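Local coordinates for virulence factor (Pectobacterium carotovorum, PDB 2W3Y), which acts as a virulence factor of a Drosophila pathogen, is S-palmitoylated and binds to lipid vesicles, at residues L12-I17 with D248-K253; P34-D39 with Q149-G154; E68-V73 with P103-D108; E124-V129 with T142-F147; Q131-V136 with Y170-H175. All blocks are in the same frame, centred on the assembly; numbering follows the deposited sequence.

Contact 1: L12-I17 with D248-K253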
# COMPACT_ATOMS: atom_id res chain seq x y z
N LEU A 12 -3.48 -18.11 -14.93
CA LEU A 12 -2.45 -19.14 -15.11
C LEU A 12 -1.18 -18.85 -14.32
O LEU A 12 -0.56 -19.77 -13.76
CB LEU A 12 -2.11 -19.31 -16.60
CG LEU A 12 -3.24 -19.65 -17.58
CD1 LEU A 12 -2.74 -19.64 -19.03
CD2 LEU A 12 -3.90 -20.98 -17.23
N TYR A 13 -0.79 -17.58 -14.27
CA TYR A 13 0.38 -17.13 -13.51
C TYR A 13 0.24 -17.48 -12.03
O TYR A 13 1.14 -18.05 -11.40
CB TYR A 13 0.61 -15.61 -13.71
CG TYR A 13 1.81 -15.10 -12.94
CD1 TYR A 13 3.10 -15.25 -13.46
CD2 TYR A 13 1.66 -14.48 -11.69
CE1 TYR A 13 4.22 -14.81 -12.75
CE2 TYR A 13 2.76 -14.03 -10.98
CZ TYR A 13 4.03 -14.19 -11.52
OH TYR A 13 5.13 -13.74 -10.82
N PHE A 14 -0.93 -17.16 -11.49
CA PHE A 14 -1.25 -17.42 -10.09
C PHE A 14 -1.50 -18.90 -9.80
O PHE A 14 -1.10 -19.39 -8.75
CB PHE A 14 -2.42 -16.53 -9.65
CG PHE A 14 -2.00 -15.14 -9.25
CD1 PHE A 14 -1.64 -14.20 -10.22
CD2 PHE A 14 -1.95 -14.78 -7.91
CE1 PHE A 14 -1.21 -12.91 -9.85
CE2 PHE A 14 -1.54 -13.49 -7.53
CZ PHE A 14 -1.17 -12.55 -8.50
N GLN A 15 -2.12 -19.61 -10.75
CA GLN A 15 -2.31 -21.06 -10.63
C GLN A 15 -0.97 -21.76 -10.45
O GLN A 15 -0.83 -22.67 -9.63
CB GLN A 15 -3.10 -21.65 -11.84
CG GLN A 15 -3.49 -23.14 -11.70
CD GLN A 15 -4.84 -23.38 -10.97
OE1 GLN A 15 -5.90 -23.06 -11.49
NE2 GLN A 15 -4.78 -23.97 -9.79
N ASN A 16 0.03 -21.31 -11.20
CA ASN A 16 1.36 -21.90 -11.13
C ASN A 16 2.08 -21.62 -9.81
O ASN A 16 2.73 -22.51 -9.26
CB ASN A 16 2.22 -21.43 -12.31
CG ASN A 16 3.61 -22.00 -12.27
OD1 ASN A 16 4.59 -21.26 -12.15
ND2 ASN A 16 3.72 -23.33 -12.35
N ILE A 17 1.95 -20.39 -9.31
CA ILE A 17 2.55 -20.03 -8.02
C ILE A 17 2.05 -20.95 -6.91
O ILE A 17 2.85 -21.49 -6.14
CB ILE A 17 2.33 -18.52 -7.69
CG1 ILE A 17 3.25 -17.66 -8.56
CG2 ILE A 17 2.57 -18.23 -6.20
CD1 ILE A 17 2.93 -16.17 -8.52
N ASP A 248 -11.78 -14.48 -5.47
CA ASP A 248 -12.25 -15.65 -4.72
C ASP A 248 -11.28 -16.84 -4.76
O ASP A 248 -11.06 -17.51 -3.75
CB ASP A 248 -13.66 -16.05 -5.21
CG ASP A 248 -14.76 -15.19 -4.61
OD1 ASP A 248 -14.48 -14.48 -3.61
OD2 ASP A 248 -15.91 -15.23 -5.11
N LYS A 249 -10.66 -17.07 -5.92
CA LYS A 249 -9.76 -18.21 -6.09
C LYS A 249 -8.40 -18.07 -5.36
O LYS A 249 -7.85 -19.06 -4.86
CB LYS A 249 -9.54 -18.46 -7.60
CG LYS A 249 -8.87 -19.79 -7.93
CD LYS A 249 -8.88 -20.07 -9.44
CE LYS A 249 -7.92 -21.20 -9.81
NZ LYS A 249 -7.70 -21.29 -11.30
N TYR A 250 -7.87 -16.86 -5.31
CA TYR A 250 -6.50 -16.65 -4.84
C TYR A 250 -6.43 -15.84 -3.55
O TYR A 250 -5.36 -15.34 -3.18
CB TYR A 250 -5.67 -16.02 -5.96
CG TYR A 250 -5.57 -16.93 -7.19
CD1 TYR A 250 -4.85 -18.13 -7.12
CD2 TYR A 250 -6.19 -16.60 -8.39
CE1 TYR A 250 -4.75 -18.97 -8.22
CE2 TYR A 250 -6.09 -17.44 -9.51
CZ TYR A 250 -5.37 -18.62 -9.41
OH TYR A 250 -5.26 -19.47 -10.48
N GLU A 251 -7.57 -15.75 -2.87
CA GLU A 251 -7.75 -14.96 -1.64
C GLU A 251 -6.66 -15.16 -0.59
O GLU A 251 -6.38 -16.28 -0.18
CB GLU A 251 -9.12 -15.26 -1.00
CG GLU A 251 -9.47 -14.31 0.16
CD GLU A 251 -10.82 -14.59 0.80
OE1 GLU A 251 -10.97 -14.25 2.00
OE2 GLU A 251 -11.73 -15.13 0.11
N GLY A 252 -6.04 -14.07 -0.14
CA GLY A 252 -5.11 -14.13 0.98
C GLY A 252 -5.84 -13.85 2.29
O GLY A 252 -6.95 -13.33 2.28
N LYS A 253 -5.22 -14.20 3.41
CA LYS A 253 -5.68 -13.78 4.73
C LYS A 253 -5.88 -12.27 4.76
O LYS A 253 -5.16 -11.53 4.10
CB LYS A 253 -4.66 -14.18 5.79
CG LYS A 253 -5.01 -15.42 6.60
CD LYS A 253 -4.73 -16.69 5.85
CE LYS A 253 -4.95 -17.88 6.78
NZ LYS A 253 -5.19 -19.14 6.03
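Phe14 and Tyr250 make the apolar half of this contact in two ways. CB of Phe14 lies over the centre of the Tyr250 ring, 3.6 Å from its centroid and only 9° off the normal, a well-centred CH-pi contact. The Phe14 ring then swings aside, with chi1 -83° placing CG beside its own backbone N. It thereby turns its edge to the Tyr250 face in a tilted edge-to-face pair with planes at 52°. CG of Lys249 covers the opposite Tyr250 face, so the phenol is sandwiched. The polar half involves the extended Lys249, whose NZ donates to OE1 of Gln15 from above the carbonyl plane; the modelled 2.5 Å is shorter than usual and its exact length doubtful. Asp11 ties the two halves together, forming a salt bridge with Lys249 and a hydrogen bond with the Tyr250 hydroxyl. With Phe246 edge-to-face to Phe14, the arrangement is an aromatic helix–helix interface with a polar edge, joining helix 9-18 to the C-terminal part of helix 237-250.

Contact 2: P34-D39 with Q149-G154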
# COMPACT_ATOMS: atom_id res chain seq x y z
N PRO A 34 4.26 -11.78 6.54
CA PRO A 34 4.09 -11.17 7.87
C PRO A 34 4.52 -9.70 7.89
O PRO A 34 5.56 -9.34 7.32
CB PRO A 34 4.98 -12.03 8.77
CG PRO A 34 5.01 -13.37 8.05
CD PRO A 34 5.11 -12.98 6.60
N GLY A 35 3.71 -8.87 8.54
CA GLY A 35 3.91 -7.42 8.51
C GLY A 35 5.21 -6.96 9.15
O GLY A 35 5.81 -5.99 8.71
N LEU A 36 5.64 -7.65 10.21
CA LEU A 36 6.85 -7.25 10.89
C LEU A 36 7.72 -8.46 11.25
O LEU A 36 7.26 -9.40 11.88
CB LEU A 36 6.51 -6.41 12.13
CG LEU A 36 7.64 -5.96 13.07
CD1 LEU A 36 8.59 -5.02 12.34
CD2 LEU A 36 7.07 -5.30 14.31
N SER A 37 8.99 -8.39 10.85
CA SER A 37 9.90 -9.52 10.94
C SER A 37 11.32 -9.05 11.16
O SER A 37 11.66 -7.90 10.85
CB SER A 37 9.83 -10.32 9.62
OG SER A 37 10.97 -11.12 9.45
N LYS A 38 12.18 -9.93 11.66
CA LYS A 38 13.60 -9.57 11.69
C LYS A 38 14.20 -9.38 10.27
O LYS A 38 15.19 -8.66 10.10
CB LYS A 38 14.41 -10.53 12.57
CG LYS A 38 14.38 -11.99 12.17
CD LYS A 38 15.19 -12.83 13.18
CE LYS A 38 16.64 -12.36 13.28
NZ LYS A 38 17.45 -13.25 14.14
N ASP A 39 13.58 -10.00 9.27
CA ASP A 39 14.03 -9.90 7.86
C ASP A 39 13.46 -8.73 7.05
O ASP A 39 13.86 -8.53 5.90
CB ASP A 39 13.78 -11.23 7.14
CG ASP A 39 14.66 -12.35 7.70
OD1 ASP A 39 15.77 -12.05 8.18
OD2 ASP A 39 14.23 -13.53 7.67
N GLN A 149 3.89 6.10 15.18
CA GLN A 149 4.73 6.25 16.35
C GLN A 149 4.80 4.95 17.15
O GLN A 149 5.91 4.47 17.50
CB GLN A 149 4.24 7.44 17.20
CG GLN A 149 4.97 7.63 18.51
CD GLN A 149 4.71 8.99 19.11
OE1 GLN A 149 3.55 9.39 19.34
NE2 GLN A 149 5.78 9.72 19.38
N ASN A 150 3.62 4.37 17.42
CA ASN A 150 3.54 3.12 18.16
C ASN A 150 4.14 1.95 17.38
O ASN A 150 4.85 1.13 17.96
CB ASN A 150 2.10 2.80 18.56
CG ASN A 150 1.53 3.81 19.55
OD1 ASN A 150 2.27 4.52 20.24
ND2 ASN A 150 0.21 3.87 19.62
N PHE A 151 3.86 1.89 16.08
CA PHE A 151 4.44 0.86 15.23
C PHE A 151 5.97 0.99 15.16
O PHE A 151 6.68 -0.02 15.11
CB PHE A 151 3.84 0.87 13.82
CG PHE A 151 4.25 -0.32 12.99
CD1 PHE A 151 3.72 -1.58 13.26
CD2 PHE A 151 5.19 -0.18 11.98
CE1 PHE A 151 4.12 -2.69 12.51
CE2 PHE A 151 5.59 -1.30 11.21
CZ PHE A 151 5.05 -2.55 11.48
N GLY A 152 6.46 2.23 15.16
CA GLY A 152 7.90 2.50 15.13
C GLY A 152 8.70 1.81 16.24
O GLY A 152 9.86 1.47 16.03
N ASN A 153 8.08 1.62 17.40
CA ASN A 153 8.70 0.86 18.50
C ASN A 153 9.08 -0.57 18.10
O ASN A 153 10.21 -1.03 18.35
CB ASN A 153 7.78 0.81 19.72
CG ASN A 153 7.67 2.14 20.43
OD1 ASN A 153 6.57 2.58 20.76
ND2 ASN A 153 8.81 2.79 20.68
N GLY A 154 8.14 -1.25 17.45
CA GLY A 154 8.36 -2.62 16.97
C GLY A 154 9.35 -2.67 15.83
O GLY A 154 10.19 -3.55 15.77
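Leu36 packs its CD2 branch on the backbone of Gly154 and sets its CB near the ring of Phe151, a small case of helix-on-sheet packing in which the short strand 36-37, paired antiparallel with strand 40-49, meets helix 142-159. The tight part is at the glycine. With CG of Leu36 anti to the backbone N (chi1 176°), the isobutyl group extends to the helix, and CD2 comes within 3.8 Å of the carbonyl carbon of Gly154. The methyl packs directly on the bare glycine backbone. CD1 of the same leucine is 4.1 Å from the Gly154 oxygen, so both branches bear on one peptide group. The contact is slacker on the Phe151 side, where CZ stays 4.2 Å from CB of Leu36 and the Gly35 oxygen faces the ring edge from still farther away. Phe151 itself is buried and also touches Gln43 and Ser260. Toward solvent the strand gives way to a turn carrying the exposed Lys38. Asp39, paired with Lys86 and Asn85, follows, and an ST turn orders the chain here: OG of Ser37 accepts from N of Asp39 at 2.8 Å, with a fairly straight N-H...O angle of 159°.

Contact 3: E68-V73 with P103-D108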
# COMPACT_ATOMS: atom_id res chain seq x y z
N GLU A 68 -8.20 -3.96 -0.78
CA GLU A 68 -7.61 -4.76 0.32
C GLU A 68 -7.46 -6.24 -0.08
O GLU A 68 -6.49 -6.91 0.30
CB GLU A 68 -8.39 -4.61 1.63
CG GLU A 68 -8.38 -3.18 2.21
CD GLU A 68 -8.71 -3.08 3.71
OE1 GLU A 68 -9.00 -4.11 4.38
OE2 GLU A 68 -8.67 -1.94 4.24
N ARG A 69 -8.42 -6.73 -0.85
CA ARG A 69 -8.37 -8.10 -1.36
C ARG A 69 -7.26 -8.29 -2.39
O ARG A 69 -6.57 -9.32 -2.36
CB ARG A 69 -9.73 -8.50 -1.95
CG ARG A 69 -10.82 -8.67 -0.88
CD ARG A 69 -12.15 -9.06 -1.51
NE ARG A 69 -12.17 -10.50 -1.77
CZ ARG A 69 -13.12 -11.15 -2.43
NH1 ARG A 69 -14.17 -10.51 -2.93
NH2 ARG A 69 -13.02 -12.47 -2.59
N PHE A 70 -7.10 -7.32 -3.29
CA PHE A 70 -5.99 -7.30 -4.26
C PHE A 70 -4.62 -7.24 -3.57
O PHE A 70 -3.68 -7.96 -3.95
CB PHE A 70 -6.14 -6.15 -5.26
CG PHE A 70 -6.93 -6.52 -6.51
CD1 PHE A 70 -6.43 -7.46 -7.42
CD2 PHE A 70 -8.15 -5.90 -6.79
CE1 PHE A 70 -7.14 -7.79 -8.58
CE2 PHE A 70 -8.89 -6.22 -7.94
CZ PHE A 70 -8.39 -7.16 -8.83
N VAL A 71 -4.50 -6.41 -2.53
CA VAL A 71 -3.27 -6.33 -1.74
C VAL A 71 -2.93 -7.68 -1.09
O VAL A 71 -1.77 -8.13 -1.18
CB VAL A 71 -3.29 -5.13 -0.69
CG1 VAL A 71 -2.07 -5.19 0.27
CG2 VAL A 71 -3.34 -3.79 -1.41
N ALA A 72 -3.92 -8.33 -0.46
CA ALA A 72 -3.72 -9.65 0.16
C ALA A 72 -3.42 -10.76 -0.89
O ALA A 72 -2.58 -11.63 -0.64
CB ALA A 72 -4.94 -10.06 1.03
N VAL A 73 -4.08 -10.69 -2.05
CA VAL A 73 -3.74 -11.61 -3.19
C VAL A 73 -2.27 -11.47 -3.63
O VAL A 73 -1.57 -12.47 -3.77
CB VAL A 73 -4.73 -11.44 -4.40
CG1 VAL A 73 -4.18 -12.11 -5.68
CG2 VAL A 73 -6.07 -12.02 -4.05
N PRO A 103 -1.85 -5.06 -15.82
CA PRO A 103 -2.43 -5.11 -17.18
C PRO A 103 -3.83 -5.73 -17.19
O PRO A 103 -4.69 -5.32 -17.99
CB PRO A 103 -1.46 -6.02 -17.94
CG PRO A 103 -0.19 -5.94 -17.19
CD PRO A 103 -0.58 -5.81 -15.75
N ALA A 104 -4.07 -6.67 -16.28
CA ALA A 104 -5.31 -7.42 -16.20
C ALA A 104 -6.51 -6.63 -15.68
O ALA A 104 -7.60 -6.72 -16.25
CB ALA A 104 -5.10 -8.67 -15.34
N PHE A 105 -6.31 -5.84 -14.62
CA PHE A 105 -7.43 -5.21 -13.90
C PHE A 105 -7.29 -3.70 -13.70
O PHE A 105 -8.17 -3.06 -13.13
CB PHE A 105 -7.59 -5.86 -12.52
CG PHE A 105 -7.71 -7.35 -12.54
CD1 PHE A 105 -8.89 -7.96 -12.96
CD2 PHE A 105 -6.66 -8.14 -12.10
CE1 PHE A 105 -9.02 -9.34 -12.95
CE2 PHE A 105 -6.77 -9.54 -12.10
CZ PHE A 105 -7.95 -10.14 -12.53
N PHE A 106 -6.19 -3.13 -14.17
CA PHE A 106 -5.89 -1.74 -13.84
C PHE A 106 -5.55 -0.90 -15.07
O PHE A 106 -5.34 -1.43 -16.17
CB PHE A 106 -4.73 -1.68 -12.83
CG PHE A 106 -5.05 -2.29 -11.48
CD1 PHE A 106 -5.41 -1.49 -10.41
CD2 PHE A 106 -4.96 -3.66 -11.29
CE1 PHE A 106 -5.72 -2.05 -9.17
CE2 PHE A 106 -5.26 -4.23 -10.06
CZ PHE A 106 -5.64 -3.42 -8.99
N THR A 107 -5.45 0.39 -14.86
CA THR A 107 -5.12 1.32 -15.93
C THR A 107 -4.09 2.32 -15.42
O THR A 107 -3.71 2.27 -14.25
CB THR A 107 -6.42 1.97 -16.50
OG1 THR A 107 -6.10 2.72 -17.68
CG2 THR A 107 -7.13 2.84 -15.47
N ASP A 108 -3.62 3.21 -16.30
CA ASP A 108 -2.55 4.18 -16.00
C ASP A 108 -1.42 3.58 -15.16
O ASP A 108 -1.16 4.03 -14.03
CB ASP A 108 -3.12 5.45 -15.34
CG ASP A 108 -4.02 6.25 -16.28
OD1 ASP A 108 -3.81 6.24 -17.52
OD2 ASP A 108 -4.95 6.89 -15.76
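Phe70 reaches from helix 57-81 to Phe105 and Phe106, and its ring can be followed atom by atom from the helix outward. The bond to CB is directed at segment 103-108. CG and CD2 come first, and both lie 4.2 Å from CZ of Phe106. That atom stands over the centre of the Phe70 face, so Phe106 enters edge-on in a T-shaped pair with planes at 67° and centroids 5.3 Å apart. Farther along, CE1 of Phe70 is 3.6 Å from CD2 of Phe105. At the tip, CZ of Phe70 lies 3.8 Å from CG of Phe105, over one face of that ring but toward its rim. CB of Ala104 covers the other Phe105 face, so the ring is held between an alanine methyl and the tip of Phe70. The Phe70–Phe105 pair is oblique, with planes at 52°. The three phenylalanines thus form a buried aromatic cluster, with Phe70 meeting both of the others.

The cluster lies where helix 91-105 passes directly into strand 106-107, which pairs antiparallel with strand 214-228. Leu247 and Val243 of helix 237-250 close in on Phe70 and Phe105 respectively, while Phe191 of strand 185-198 packs on Phe70 and Phe106, leaving the rings wedged between three helices and the sheet.

Contact 4: E124-V129 with T142-F147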
# COMPACT_ATOMS: atom_id res chain seq x y z
N GLU A 124 6.66 15.87 12.23
CA GLU A 124 6.14 16.08 10.88
C GLU A 124 6.41 14.85 9.98
O GLU A 124 5.94 14.84 8.84
CB GLU A 124 6.78 17.32 10.22
CG GLU A 124 6.73 18.64 11.03
CD GLU A 124 7.64 19.74 10.43
OE1 GLU A 124 8.88 19.53 10.28
OE2 GLU A 124 7.13 20.83 10.11
N VAL A 125 7.15 13.85 10.46
CA VAL A 125 7.50 12.68 9.64
C VAL A 125 6.27 11.92 9.11
O VAL A 125 6.22 11.56 7.94
CB VAL A 125 8.42 11.68 10.39
CG1 VAL A 125 8.54 10.36 9.62
CG2 VAL A 125 9.79 12.27 10.62
N ALA A 126 5.28 11.70 9.98
CA ALA A 126 4.06 11.00 9.58
C ALA A 126 3.34 11.72 8.44
O ALA A 126 2.88 11.07 7.49
CB ALA A 126 3.12 10.79 10.79
N LYS A 127 3.23 13.04 8.54
CA LYS A 127 2.67 13.86 7.45
C LYS A 127 3.48 13.76 6.14
O LYS A 127 2.90 13.67 5.05
CB LYS A 127 2.57 15.33 7.87
CG LYS A 127 1.73 16.19 6.92
CD LYS A 127 1.44 17.54 7.55
CE LYS A 127 0.10 18.09 7.09
NZ LYS A 127 -0.33 19.25 7.92
N SER A 128 4.81 13.78 6.24
CA SER A 128 5.67 13.58 5.08
C SER A 128 5.41 12.25 4.39
O SER A 128 5.39 12.20 3.17
CB SER A 128 7.16 13.71 5.43
OG SER A 128 7.40 14.95 6.09
N VAL A 129 5.21 11.18 5.18
CA VAL A 129 4.89 9.85 4.63
C VAL A 129 3.56 9.84 3.86
O VAL A 129 3.52 9.37 2.72
CB VAL A 129 4.92 8.72 5.71
CG1 VAL A 129 4.44 7.39 5.15
CG2 VAL A 129 6.34 8.56 6.29
N THR A 142 -3.26 13.29 12.63
CA THR A 142 -2.83 12.93 14.00
C THR A 142 -3.10 11.47 14.36
O THR A 142 -2.35 10.89 15.16
CB THR A 142 -3.46 13.84 15.10
OG1 THR A 142 -4.89 13.76 15.04
CG2 THR A 142 -2.99 15.28 14.95
N GLY A 143 -4.17 10.90 13.80
CA GLY A 143 -4.48 9.47 13.97
C GLY A 143 -3.41 8.56 13.37
O GLY A 143 -2.94 7.63 14.03
N PHE A 144 -3.04 8.81 12.11
CA PHE A 144 -1.93 8.08 11.47
C PHE A 144 -0.62 8.30 12.25
O PHE A 144 0.16 7.36 12.44
CB PHE A 144 -1.78 8.49 10.01
CG PHE A 144 -0.60 7.87 9.32
CD1 PHE A 144 -0.61 6.52 8.98
CD2 PHE A 144 0.53 8.63 9.00
CE1 PHE A 144 0.50 5.93 8.34
CE2 PHE A 144 1.64 8.04 8.36
CZ PHE A 144 1.61 6.68 8.02
N ALA A 145 -0.37 9.54 12.70
CA ALA A 145 0.83 9.85 13.49
C ALA A 145 0.95 8.98 14.75
O ALA A 145 2.05 8.49 15.05
CB ALA A 145 0.93 11.35 13.84
N THR A 146 -0.16 8.80 15.47
CA THR A 146 -0.19 7.89 16.62
C THR A 146 0.07 6.44 16.20
O THR A 146 0.84 5.72 16.85
CB THR A 146 -1.53 8.00 17.45
OG1 THR A 146 -1.65 9.32 17.99
CG2 THR A 146 -1.56 7.00 18.59
N PHE A 147 -0.56 6.00 15.11
CA PHE A 147 -0.31 4.63 14.63
C PHE A 147 1.18 4.39 14.34
O PHE A 147 1.76 3.37 14.76
CB PHE A 147 -1.11 4.33 13.35
CG PHE A 147 -0.56 3.15 12.59
CD1 PHE A 147 -0.84 1.85 13.02
CD2 PHE A 147 0.29 3.34 11.49
CE1 PHE A 147 -0.30 0.75 12.35
CE2 PHE A 147 0.84 2.24 10.82
CZ PHE A 147 0.54 0.96 11.26
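The carbonyl oxygen of Glu124 is gripped twice by Ser128, and so ties down the first turn of the helix whose Ala126 packs on Phe144 and Ala145. N of Ser128 donates to this oxygen at 3.0 Å and OG of Ser128 at 3.1 Å, the hydroxyl coming from 45° out of the carbonyl plane. The motif is a crossed helix pair: helices 125-134 and 142-159 are successive helices separated by the short strand 136-137, and their segments run at 108°, nearly perpendicular, with the segment axes 9.1 Å apart at closest approach. Small residues occupy the centre. The CA atoms of Ala126 and Ala145 are only 5.2 Å apart. CB of Ala126 lies 3.7 Å from CA of Ala145 and 3.8 Å from its CB, so the Ala126 methyl packs on the Ala145 backbone itself.

Phe144 flanks the alanines. With CG anti to the backbone N (chi1 176°), its ring reaches across the first helix and turns an edge to the backbone. CE2 of Phe144 lies 3.4 Å from O of Ala126, which sits near the ring plane, and CD2 also touches the Ala126 methyl. Gln45 of strand 40-49 packs against Phe144, so the ring links the helix pair to the sheet. One turn beyond Ala126, Val129 completes the interface beside the bound palmitic acid, its CG1 meeting CZ of Phe144 at 4.1 Å.

Contact 5: Q131-V136 with Y170-H175. With PLM (palmitic acid), chain C.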
# COMPACT_ATOMS: atom_id res chain seq x y z
N GLN A 131 1.87 12.36 2.59
CA GLN A 131 1.91 13.27 1.45
C GLN A 131 2.69 12.67 0.28
O GLN A 131 2.28 12.85 -0.87
CB GLN A 131 2.43 14.65 1.85
CG GLN A 131 1.46 15.36 2.79
CD GLN A 131 1.78 16.82 3.03
OE1 GLN A 131 2.94 17.25 2.99
NE2 GLN A 131 0.74 17.60 3.27
N PHE A 132 3.77 11.97 0.59
CA PHE A 132 4.57 11.24 -0.41
C PHE A 132 3.81 10.02 -0.94
O PHE A 132 3.82 9.77 -2.13
CB PHE A 132 5.93 10.83 0.18
CG PHE A 132 6.79 10.01 -0.77
CD1 PHE A 132 7.55 10.64 -1.76
CD2 PHE A 132 6.85 8.62 -0.66
CE1 PHE A 132 8.36 9.89 -2.64
CE2 PHE A 132 7.65 7.86 -1.54
CZ PHE A 132 8.40 8.49 -2.52
N ALA A 133 3.11 9.30 -0.07
CA ALA A 133 2.37 8.08 -0.44
C ALA A 133 1.22 8.36 -1.40
O ALA A 133 0.92 7.55 -2.26
CB ALA A 133 1.85 7.37 0.82
N GLY A 134 0.58 9.52 -1.24
CA GLY A 134 -0.60 9.87 -2.03
C GLY A 134 -0.48 10.95 -3.09
O GLY A 134 -1.41 11.12 -3.88
N ASN A 135 0.65 11.67 -3.13
CA ASN A 135 0.78 12.95 -3.88
C ASN A 135 -0.28 13.98 -3.48
O ASN A 135 -1.02 14.50 -4.33
CB ASN A 135 0.74 12.73 -5.40
CG ASN A 135 1.93 11.96 -5.90
OD1 ASN A 135 3.03 12.07 -5.36
ND2 ASN A 135 1.72 11.21 -6.97
N VAL A 136 -0.32 14.28 -2.18
CA VAL A 136 -1.37 15.10 -1.59
C VAL A 136 -0.81 16.16 -0.65
O VAL A 136 0.32 16.05 -0.14
CB VAL A 136 -2.46 14.24 -0.82
CG1 VAL A 136 -3.17 13.26 -1.75
CG2 VAL A 136 -1.89 13.51 0.40
N TYR A 170 5.72 -0.58 1.55
CA TYR A 170 4.33 -0.19 1.71
C TYR A 170 3.52 -0.94 0.65
O TYR A 170 3.79 -0.80 -0.54
CB TYR A 170 4.13 1.32 1.53
CG TYR A 170 4.32 2.10 2.81
CD1 TYR A 170 5.52 2.03 3.49
CD2 TYR A 170 3.28 2.88 3.36
CE1 TYR A 170 5.73 2.71 4.67
CE2 TYR A 170 3.48 3.58 4.57
CZ TYR A 170 4.72 3.47 5.21
OH TYR A 170 5.03 4.12 6.40
N ALA A 171 2.57 -1.76 1.11
CA ALA A 171 1.63 -2.46 0.24
C ALA A 171 0.25 -1.90 0.58
O ALA A 171 -0.33 -2.24 1.62
CB ALA A 171 1.69 -3.94 0.48
N TYR A 172 -0.25 -1.03 -0.28
CA TYR A 172 -1.37 -0.17 0.09
C TYR A 172 -2.29 0.19 -1.06
O TYR A 172 -2.00 -0.12 -2.22
CB TYR A 172 -0.86 1.10 0.82
CG TYR A 172 -0.11 2.15 -0.01
CD1 TYR A 172 -0.70 3.38 -0.33
CD2 TYR A 172 1.21 1.92 -0.45
CE1 TYR A 172 -0.00 4.36 -1.08
CE2 TYR A 172 1.91 2.88 -1.19
CZ TYR A 172 1.30 4.11 -1.49
OH TYR A 172 1.98 5.07 -2.22
N SER A 173 -3.43 0.79 -0.71
CA SER A 173 -4.33 1.42 -1.67
C SER A 173 -4.66 2.84 -1.21
O SER A 173 -4.61 3.13 -0.00
CB SER A 173 -5.62 0.59 -1.89
OG SER A 173 -6.42 0.51 -0.72
N THR A 174 -4.96 3.71 -2.18
CA THR A 174 -5.47 5.06 -1.91
C THR A 174 -6.83 5.20 -2.60
O THR A 174 -7.09 4.60 -3.65
CB THR A 174 -4.55 6.22 -2.38
OG1 THR A 174 -4.63 6.38 -3.80
CG2 THR A 174 -3.09 6.00 -1.96
N HIS A 175 -7.69 5.98 -1.97
CA HIS A 175 -9.06 6.15 -2.43
C HIS A 175 -9.29 7.66 -2.46
O HIS A 175 -9.52 8.29 -1.42
CB HIS A 175 -10.03 5.31 -1.53
CG HIS A 175 -9.69 3.85 -1.55
ND1 HIS A 175 -10.23 2.98 -2.47
CD2 HIS A 175 -8.75 3.15 -0.88
CE1 HIS A 175 -9.68 1.79 -2.32
NE2 HIS A 175 -8.77 1.87 -1.36
C1 PLM C . 7.88 7.28 14.05
O2 PLM C . 8.45 7.25 15.18
C2 PLM C . 8.65 6.88 12.80
C3 PLM C . 8.19 5.56 12.20
C4 PLM C . 8.99 5.15 10.96
C5 PLM C . 8.57 5.91 9.70
C6 PLM C . 9.69 5.98 8.66
C7 PLM C . 9.14 6.36 7.29
C8 PLM C . 10.16 7.08 6.40
C9 PLM C . 10.61 6.14 5.28
CA PLM C . 10.15 6.56 3.89
CB PLM C . 9.15 5.58 3.30
CC PLM C . 8.27 6.26 2.27
CD PLM C . 6.82 5.83 2.37
CE PLM C . 6.37 5.21 1.06
CF PLM C . 4.85 5.18 0.95
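Tyr172 donates a hydrogen bond from its hydroxyl to the carbonyl oxygen of Ala133, with OH to O 2.7 Å, pinning the C-terminal turn of helix 125-134 to strand 166-179 of the mixed sheet. The bond is well formed: OH lies in the carbonyl plane on a lone pair, at a C=O...O angle of 120°, and the oxygen sits at the edge of the phenol ring. The ring reaches it because CG of Tyr172 lies between the backbone N and carbonyl carbon, chi1 71°. CE1 of Tyr172 packs on CB of Ala133 at 4.0 Å.

That methyl also meets the end of the lipid, with CB of Ala133 3.7 Å from the terminal CF of palmitic acid. Tyr170 supplies a floor, its CG 3.6 Å from CF, which lies over one face of the ring toward the rim. Phe132 closes from another direction with its edge, CD2 lying 3.8 Å from CE of the ligand. Helix end and strand together therefore line the apolar bottom of the palmitic acid pocket.

Farther out, Tyr194 meets Tyr172 edge-to-face, the Tyr170 hydroxyl is hydrogen-bonded to that of Tyr168, and Arg190 holds the carbonyl of Gly134. The helix ends at Gly134, Asn135 leaves it with positive phi, and the turn is closed by Val136 N donating to Gln131 O at 3.2 Å.

The five contacts fall into two groups. Contacts 1 and 3, with centres 13 Å apart, lie among helices 9-18, 57-81, 91-105 and 237-250: Arg69 NH2 and Asp248 OD1 form a 2.7 Å salt bridge between them, and Phe14 packs on Val73. Contacts 4 and 5, also 13 Å apart, share helix 125-134 and follow the lipid chain, which passes Val129 and ends at Ala133 and Tyr170. They touch where CG1 of Val129 meets OH of Tyr170 at 3.5 Å. Contact 2 extends this side along helix 142-159, where Gln149 touches the lipid. Val71 packing on segment 170-175 of strand 166-179 bridges contacts 3 and 5, whereas contacts 1 and 4 lie 34 Å apart, centre to centre.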